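Local coordinates for protein heroin esterase (Rhodococcus sp., PDB 1LZL) that probably hydrolyses acetyl esters, heroin among them, as a serine esterase of the alpha/beta hydrolase fold, at residues 201-213 / 255-267. Sequence-based numbering, arbitrary orientation.
Sequences TNFVDTPLWHRPN and STMELDPLRDEGI
F203 and P261 form the apolar centre of the contact, the phenyl ring lying with its edge against E258 O, D260 O and P261 N. With CG anti to the carbonyl carbon (chi1 -71°), the ring brings CE2 to 3.3 Å from E258 O and CD2 to 3.5 Å from D260 O, while CZ reaches L259 CD2. Farther along its ring, P261 packs on the loop 206-210: its CD lies 3.4 Å from W209 O and its CG packs on the backbone of H210. The W209 indole crosses P261 at about a right angle, CD1 being 3.8 Å from P261 CG and also touching L262 CG.

Such a turn, between strand 252-257 and helix 263-275, is where alpha/beta hydrolases commonly carry the triad acid, and D260 probably fills that role with S160 and H290. Its OD2 bonds H290 ND1, and OD1 takes a capping bond of 2.9 Å from L262 N, arriving from above the carboxylate plane.

Between the two segments the polar link runs through water, with other bonds made within each segment. T206 OG1 donates to W209 O in the carbonyl plane, on a lone pair, and one water donates to both P207 O and L259 O. R263 bonds E258 O through NH1 and grips D264 OD1 side-on through NE and NH2, its guanidinium turned 77° from the F203 ring. A leucine at R263 would probably leave E258 O and D264 OD1 without these donors, the D264 charge without its mate and F203 CZ without its neighbour NH1.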
ATOM      1  N   THR A 201      -1.005  14.247  15.554  1.00 13.24           N
ATOM      2  CA  THR A 201      -1.675  14.883  16.703  1.00 13.61           C
ATOM      3  C   THR A 201      -2.722  15.910  16.256  1.00 15.28           C
ATOM      4  O   THR A 201      -3.660  16.104  17.054  1.00 16.74           O
ATOM      5  CB  THR A 201      -0.696  15.605  17.650  1.00 15.86           C
ATOM      6  OG1 THR A 201      -0.027  16.682  16.969  1.00 15.75           O
ATOM      7  CG2 THR A 201       0.377  14.652  18.199  1.00 15.87           C
ATOM      8  N   ASN A 202      -2.561  16.547  15.098  1.00 13.39           N
ATOM      9  CA  ASN A 202      -3.424  17.664  14.730  1.00 11.59           C
ATOM     10  C   ASN A 202      -4.570  17.305  13.808  1.00 14.19           C
ATOM     11  O   ASN A 202      -5.581  18.061  13.750  1.00 14.40           O
ATOM     12  CB  ASN A 202      -2.585  18.763  14.048  1.00 12.29           C
ATOM     13  CG  ASN A 202      -1.606  19.445  14.970  1.00 14.53           C
ATOM     14  OD1 ASN A 202      -1.206  19.066  16.079  1.00 16.48           O
ATOM     15  ND2 ASN A 202      -1.083  20.561  14.461  1.00 22.07           N
ATOM     16  N   PHE A 203      -4.472  16.177  13.077  1.00 11.11           N
ATOM     17  CA  PHE A 203      -5.514  15.818  12.129  1.00 11.74           C
ATOM     18  C   PHE A 203      -6.480  14.825  12.781  1.00 11.53           C
ATOM     19  O   PHE A 203      -6.344  13.605  12.621  1.00 13.19           O
ATOM     20  CB  PHE A 203      -4.895  15.255  10.833  1.00 10.84           C
ATOM     21  CG  PHE A 203      -4.202  16.333   9.993  1.00 11.92           C
ATOM     22  CD1 PHE A 203      -4.424  17.695  10.143  1.00 14.20           C
ATOM     23  CD2 PHE A 203      -3.310  15.941   8.999  1.00 11.94           C
ATOM     24  CE1 PHE A 203      -3.790  18.643   9.342  1.00 14.13           C
ATOM     25  CE2 PHE A 203      -2.680  16.878   8.182  1.00 11.51           C
ATOM     26  CZ  PHE A 203      -2.913  18.234   8.340  1.00 12.15           C
ATOM     27  N   VAL A 204      -7.429  15.347  13.555  1.00 13.19           N
ATOM     28  CA  VAL A 204      -8.378  14.600  14.370  1.00 12.63           C
ATOM     29  C   VAL A 204      -9.695  14.360  13.656  1.00 11.29           C
ATOM     30  O   VAL A 204     -10.418  13.387  14.056  1.00 12.91           O
ATOM     31  CB  VAL A 204      -8.628  15.340  15.697  1.00 13.24           C
ATOM     32  CG1 VAL A 204      -7.352  15.495  16.518  1.00 15.71           C
ATOM     33  CG2 VAL A 204      -9.265  16.721  15.448  1.00 16.62           C
ATOM     34  N   ASP A 205     -10.041  15.087  12.596  1.00 12.54           N
ATOM     35  CA  ASP A 205     -11.262  14.837  11.828  1.00 13.40           C
ATOM     36  C   ASP A 205     -11.135  15.218  10.376  1.00 13.30           C
ATOM     37  O   ASP A 205     -12.071  15.702   9.758  1.00 15.53           O
ATOM     38  CB  ASP A 205     -12.458  15.535  12.493  1.00 14.50           C
ATOM     39  CG  ASP A 205     -13.799  15.013  11.997  1.00 19.92           C
ATOM     40  OD1 ASP A 205     -13.948  13.778  11.735  1.00 18.02           O
ATOM     41  OD2 ASP A 205     -14.725  15.869  11.851  1.00 21.92           O
ATOM     42  N   THR A 206      -9.944  14.953   9.813  1.00 12.05           N
ATOM     43  CA  THR A 206      -9.697  15.128   8.383  1.00 12.26           C
ATOM     44  C   THR A 206     -10.412  14.097   7.553  1.00 10.09           C
ATOM     45  O   THR A 206     -10.934  13.080   8.083  1.00 13.65           O
ATOM     46  CB  THR A 206      -8.168  15.031   8.154  1.00 11.15           C
ATOM     47  OG1 THR A 206      -7.588  14.041   9.046  1.00 12.74           O
ATOM     48  CG2 THR A 206      -7.533  16.377   8.446  1.00 13.43           C
ATOM     49  N   PRO A 207     -10.596  14.259   6.261  1.00 13.19           N
ATOM     50  CA  PRO A 207     -11.329  13.327   5.411  1.00 12.74           C
ATOM     51  C   PRO A 207     -10.698  11.918   5.402  1.00 13.41           C
ATOM     52  O   PRO A 207      -9.478  11.800   5.292  1.00 13.24           O
ATOM     53  CB  PRO A 207     -11.218  13.992   4.046  1.00 13.45           C
ATOM     54  CG  PRO A 207     -11.089  15.462   4.332  1.00 13.86           C
ATOM     55  CD  PRO A 207     -10.146  15.477   5.517  1.00 12.10           C
ATOM     56  N   LEU A 208     -11.575  10.921   5.541  1.00 14.22           N
ATOM     57  CA  LEU A 208     -11.342   9.500   5.447  1.00 14.46           C
ATOM     58  C   LEU A 208     -10.442   8.959   6.531  1.00 14.23           C
ATOM     59  O   LEU A 208     -10.778   7.946   7.201  1.00 16.82           O
ATOM     60  CB  LEU A 208     -10.801   9.173   4.046  1.00 15.56           C
ATOM     61  CG  LEU A 208     -11.813   9.462   2.923  1.00 18.16           C
ATOM     62  CD1 LEU A 208     -11.246   8.916   1.626  1.00 19.84           C
ATOM     63  CD2 LEU A 208     -13.160   8.879   3.316  1.00 26.95           C
ATOM     64  N   TRP A 209      -9.241   9.497   6.772  1.00 12.45           N
ATOM     65  CA  TRP A 209      -8.337   9.035   7.819  1.00 11.72           C
ATOM     66  C   TRP A 209      -8.093  10.202   8.766  1.00 11.03           C
ATOM     67  O   TRP A 209      -8.058  11.344   8.305  1.00 11.35           O
ATOM     68  CB  TRP A 209      -7.009   8.530   7.279  1.00 11.87           C
ATOM     69  CG  TRP A 209      -6.343   7.466   8.137  1.00 11.97           C
ATOM     70  CD1 TRP A 209      -5.148   7.493   8.769  1.00 11.64           C
ATOM     71  CD2 TRP A 209      -6.916   6.167   8.428  1.00 12.11           C
ATOM     72  NE1 TRP A 209      -4.903   6.307   9.446  1.00 11.52           N
ATOM     73  CE2 TRP A 209      -5.985   5.504   9.238  1.00 11.64           C
ATOM     74  CE3 TRP A 209      -8.132   5.590   8.042  1.00 12.07           C
ATOM     75  CZ2 TRP A 209      -6.226   4.193   9.710  1.00 11.52           C
ATOM     76  CZ3 TRP A 209      -8.365   4.283   8.524  1.00 12.04           C
ATOM     77  CH2 TRP A 209      -7.436   3.624   9.332  1.00 12.24           C
ATOM     78  N   HIS A 210      -7.868   9.840  10.009  1.00 12.55           N
ATOM     79  CA  HIS A 210      -7.812  10.812  11.102  1.00 13.82           C
ATOM     80  C   HIS A 210      -7.283  10.074  12.305  1.00 12.27           C
ATOM     81  O   HIS A 210      -7.214   8.817  12.330  1.00 12.28           O
ATOM     82  CB  HIS A 210      -9.165  11.480  11.333  1.00 15.41           C
ATOM     83  CG  HIS A 210     -10.327  10.530  11.449  1.00 16.54           C
ATOM     84  ND1 HIS A 210     -11.413  10.581  10.599  1.00 18.75           N
ATOM     85  CD2 HIS A 210     -10.524   9.492  12.312  1.00 14.96           C
ATOM     86  CE1 HIS A 210     -12.241   9.606  10.955  1.00 16.06           C
ATOM     87  NE2 HIS A 210     -11.718   8.962  11.982  1.00 17.41           N
ATOM     88  N   ARG A 211      -6.940  10.836  13.342  1.00 12.50           N
ATOM     89  CA  ARG A 211      -6.329  10.227  14.505  1.00 11.66           C
ATOM     90  C   ARG A 211      -7.237   9.155  15.145  1.00 12.03           C
ATOM     91  O   ARG A 211      -6.722   8.074  15.484  1.00 12.23           O
ATOM     92  CB  ARG A 211      -5.957  11.329  15.481  1.00 13.99           C
ATOM     93  CG  ARG A 211      -5.143  10.758  16.654  1.00 13.22           C
ATOM     94  CD  ARG A 211      -4.872  11.895  17.647  1.00 14.71           C
ATOM     95  NE  ARG A 211      -4.192  11.299  18.801  1.00 12.88           N
ATOM     96  CZ  ARG A 211      -2.888  11.076  18.817  1.00 13.51           C
ATOM     97  NH1 ARG A 211      -2.093  11.387  17.796  1.00 15.50           N
ATOM     98  NH2 ARG A 211      -2.305  10.523  19.875  1.00 14.50           N
ATOM     99  N   PRO A 212      -8.521   9.336  15.334  1.00 12.99           N
ATOM    100  CA  PRO A 212      -9.345   8.238  15.857  1.00 12.52           C
ATOM    101  C   PRO A 212      -9.252   6.964  15.038  1.00 14.50           C
ATOM    102  O   PRO A 212      -9.115   5.871  15.650  1.00 13.64           O
ATOM    103  CB  PRO A 212     -10.776   8.824  15.842  1.00 12.59           C
ATOM    104  CG  PRO A 212     -10.519  10.277  16.067  1.00 13.33           C
ATOM    105  CD  PRO A 212      -9.327  10.584  15.187  1.00 13.12           C
ATOM    106  N   ASN A 213      -9.324   7.038  13.713  1.00 12.11           N
ATOM    107  CA  ASN A 213      -9.140   5.801  12.933  1.00 11.73           C
ATOM    108  C   ASN A 213      -7.747   5.221  13.092  1.00 11.46           C
ATOM    109  O   ASN A 213      -7.596   3.980  13.099  1.00 12.04           O
ATOM    110  CB  ASN A 213      -9.456   6.030  11.445  1.00 12.83           C
ATOM    111  CG  ASN A 213     -10.910   5.891  11.090  1.00 13.40           C
ATOM    112  OD1 ASN A 213     -11.719   5.473  11.972  1.00 14.87           O
ATOM    113  ND2 ASN A 213     -11.302   6.166   9.856  1.00 14.00           N
ATOM    114  N   SER A 255       4.755   8.768  -1.698  1.00  7.89           N
ATOM    115  CA  SER A 255       3.893   9.938  -1.798  1.00  7.51           C
ATOM    116  C   SER A 255       3.099  10.125  -0.515  1.00  7.72           C
ATOM    117  O   SER A 255       2.700   9.185   0.185  1.00  8.24           O
ATOM    118  CB  SER A 255       2.939   9.836  -3.004  1.00 10.00           C
ATOM    119  OG  SER A 255       2.114   8.665  -2.832  1.00 10.86           O
ATOM    120  N   THR A 256       2.840  11.392  -0.177  1.00  8.01           N
ATOM    121  CA  THR A 256       2.002  11.784   0.956  1.00  7.05           C
ATOM    122  C   THR A 256       1.038  12.865   0.487  1.00  7.37           C
ATOM    123  O   THR A 256       1.167  13.517  -0.566  1.00  8.89           O
ATOM    124  CB  THR A 256       2.874  12.300   2.125  1.00  8.27           C
ATOM    125  OG1 THR A 256       3.646  13.429   1.671  1.00  8.95           O
ATOM    126  CG2 THR A 256       3.838  11.228   2.625  1.00  7.21           C
ATOM    127  N   MET A 257      -0.016  13.074   1.289  1.00  8.07           N
ATOM    128  CA  MET A 257      -1.068  14.042   1.024  1.00  8.22           C
ATOM    129  C   MET A 257      -1.090  15.084   2.132  1.00  8.89           C
ATOM    130  O   MET A 257      -0.763  14.789   3.266  1.00  9.96           O
ATOM    131  CB  MET A 257      -2.417  13.348   0.903  1.00 10.59           C
ATOM    132  CG  MET A 257      -2.431  12.231  -0.125  1.00 11.72           C
ATOM    133  SD  MET A 257      -2.275  12.792  -1.824  1.00 13.98           S
ATOM    134  CE  MET A 257      -1.100  11.657  -2.512  1.00 18.94           C
ATOM    135  N   GLU A 258      -1.503  16.307   1.757  1.00  9.04           N
ATOM    136  CA  GLU A 258      -1.385  17.409   2.712  1.00  8.83           C
ATOM    137  C   GLU A 258      -2.177  17.225   4.008  1.00  9.35           C
ATOM    138  O   GLU A 258      -1.667  17.469   5.094  1.00  9.49           O
ATOM    139  CB  GLU A 258      -1.848  18.682   1.991  1.00  9.47           C
ATOM    140  CG  GLU A 258      -1.695  19.888   2.916  1.00  9.90           C
ATOM    141  CD  GLU A 258      -2.006  21.235   2.307  1.00 11.09           C
ATOM    142  OE1 GLU A 258      -1.711  21.420   1.109  1.00 12.61           O
ATOM    143  OE2 GLU A 258      -2.517  22.117   3.073  1.00 12.76           O
ATOM    144  N   LEU A 259      -3.443  16.853   3.865  1.00  9.74           N
ATOM    145  CA  LEU A 259      -4.389  16.791   4.964  1.00 11.61           C
ATOM    146  C   LEU A 259      -4.554  15.368   5.466  1.00 14.25           C
ATOM    147  O   LEU A 259      -5.548  15.016   6.108  1.00 13.42           O
ATOM    148  CB  LEU A 259      -5.755  17.373   4.541  1.00 11.91           C
ATOM    149  CG  LEU A 259      -5.728  18.852   4.157  1.00 15.26           C
ATOM    150  CD1 LEU A 259      -7.129  19.322   3.833  1.00 23.34           C
ATOM    151  CD2 LEU A 259      -5.167  19.725   5.270  1.00 19.31           C
ATOM    152  N   ASP A 260      -3.564  14.507   5.251  1.00 12.24           N
ATOM    153  CA  ASP A 260      -3.524  13.144   5.756  1.00 10.99           C
ATOM    154  C   ASP A 260      -2.792  13.042   7.065  1.00  9.96           C
ATOM    155  O   ASP A 260      -1.607  13.484   7.214  1.00 10.81           O
ATOM    156  CB  ASP A 260      -2.814  12.301   4.692  1.00 12.53           C
ATOM    157  CG  ASP A 260      -2.796  10.814   4.938  1.00 11.77           C
ATOM    158  OD1 ASP A 260      -3.215  10.357   6.028  1.00 12.25           O
ATOM    159  OD2 ASP A 260      -2.396  10.109   3.998  1.00 13.02           O
ATOM    160  N   PRO A 261      -3.323  12.451   8.133  1.00 10.33           N
ATOM    161  CA  PRO A 261      -2.567  12.275   9.368  1.00  9.56           C
ATOM    162  C   PRO A 261      -1.272  11.469   9.137  1.00  8.95           C
ATOM    163  O   PRO A 261      -0.325  11.604   9.902  1.00  9.35           O
ATOM    164  CB  PRO A 261      -3.474  11.392  10.252  1.00 11.75           C
ATOM    165  CG  PRO A 261      -4.691  11.155   9.480  1.00 16.35           C
ATOM    166  CD  PRO A 261      -4.700  11.900   8.190  1.00 11.09           C
ATOM    167  N   LEU A 262      -1.200  10.624   8.129  1.00  8.13           N
ATOM    168  CA  LEU A 262      -0.004   9.824   7.820  1.00  8.37           C
ATOM    169  C   LEU A 262       1.076  10.651   7.148  1.00  7.87           C
ATOM    170  O   LEU A 262       2.185  10.120   6.884  1.00  8.88           O
ATOM    171  CB  LEU A 262      -0.421   8.691   6.880  1.00  9.32           C
ATOM    172  CG  LEU A 262      -1.471   7.708   7.436  1.00 10.44           C
ATOM    173  CD1 LEU A 262      -1.860   6.691   6.382  1.00 10.87           C
ATOM    174  CD2 LEU A 262      -0.929   7.034   8.682  1.00 12.09           C
ATOM    175  N   ARG A 263       0.809  11.908   6.811  1.00  7.70           N
ATOM    176  CA  ARG A 263       1.772  12.669   5.994  1.00  7.31           C
ATOM    177  C   ARG A 263       3.149  12.723   6.610  1.00  6.88           C
ATOM    178  O   ARG A 263       4.174  12.456   5.961  1.00  7.78           O
ATOM    179  CB  ARG A 263       1.183  14.096   5.839  1.00  7.71           C
ATOM    180  CG  ARG A 263       2.073  15.038   5.024  1.00  8.42           C
ATOM    181  CD  ARG A 263       1.574  16.482   5.321  1.00  8.79           C
ATOM    182  NE  ARG A 263       1.990  16.890   6.645  1.00  9.16           N
ATOM    183  CZ  ARG A 263       1.372  17.856   7.360  1.00  8.39           C
ATOM    184  NH1 ARG A 263       0.306  18.477   6.860  1.00 10.41           N
ATOM    185  NH2 ARG A 263       1.860  18.147   8.561  1.00  9.60           N
ATOM    186  N   ASP A 264       3.236  13.109   7.896  1.00  8.00           N
ATOM    187  CA  ASP A 264       4.565  13.354   8.439  1.00  8.28           C
ATOM    188  C   ASP A 264       5.329  12.046   8.554  1.00  8.24           C
ATOM    189  O   ASP A 264       6.552  12.082   8.283  1.00  9.14           O
ATOM    190  CB  ASP A 264       4.487  14.009   9.827  1.00  9.30           C
ATOM    191  CG  ASP A 264       3.958  15.428   9.804  1.00  9.57           C
ATOM    192  OD1 ASP A 264       3.682  15.992   8.725  1.00  9.91           O
ATOM    193  OD2 ASP A 264       3.795  15.978  10.915  1.00 10.34           O
ATOM    194  N   GLU A 265       4.725  10.914   8.938  1.00  8.65           N
ATOM    195  CA  GLU A 265       5.546   9.700   9.078  1.00  7.94           C
ATOM    196  C   GLU A 265       6.047   9.268   7.718  1.00  7.63           C
ATOM    197  O   GLU A 265       7.110   8.678   7.590  1.00  8.71           O
ATOM    198  CB  GLU A 265       4.731   8.627   9.808  1.00  9.00           C
ATOM    199  CG  GLU A 265       3.587   8.019   9.019  1.00  9.46           C
ATOM    200  CD  GLU A 265       2.532   7.437   9.973  1.00  8.33           C
ATOM    201  OE1 GLU A 265       2.028   8.227  10.795  1.00 10.34           O
ATOM    202  OE2 GLU A 265       2.242   6.217   9.903  1.00  8.46           O
ATOM    203  N   GLY A 266       5.287   9.553   6.631  1.00  8.03           N
ATOM    204  CA  GLY A 266       5.737   9.240   5.290  1.00  7.18           C
ATOM    205  C   GLY A 266       6.930  10.080   4.903  1.00  7.35           C
ATOM    206  O   GLY A 266       7.969   9.577   4.423  1.00  7.74           O
ATOM    207  N   ILE A 267       6.858  11.413   5.117  1.00  8.10           N
ATOM    208  CA  ILE A 267       8.004  12.287   4.802  1.00  8.89           C
ATOM    209  C   ILE A 267       9.205  11.893   5.654  1.00  8.81           C
ATOM    210  O   ILE A 267      10.309  11.826   5.115  1.00  9.59           O
ATOM    211  CB  ILE A 267       7.612  13.772   5.032  1.00  8.45           C
ATOM    212  CG1 ILE A 267       6.516  14.206   4.079  1.00  8.73           C
ATOM    213  CG2 ILE A 267       8.825  14.703   4.928  1.00  9.41           C
ATOM    214  CD1 ILE A 267       5.912  15.574   4.334  1.00  8.82           C
TER
HETATM  215  O   HOH W   1      -6.969  12.921   5.152  1.00 14.83           O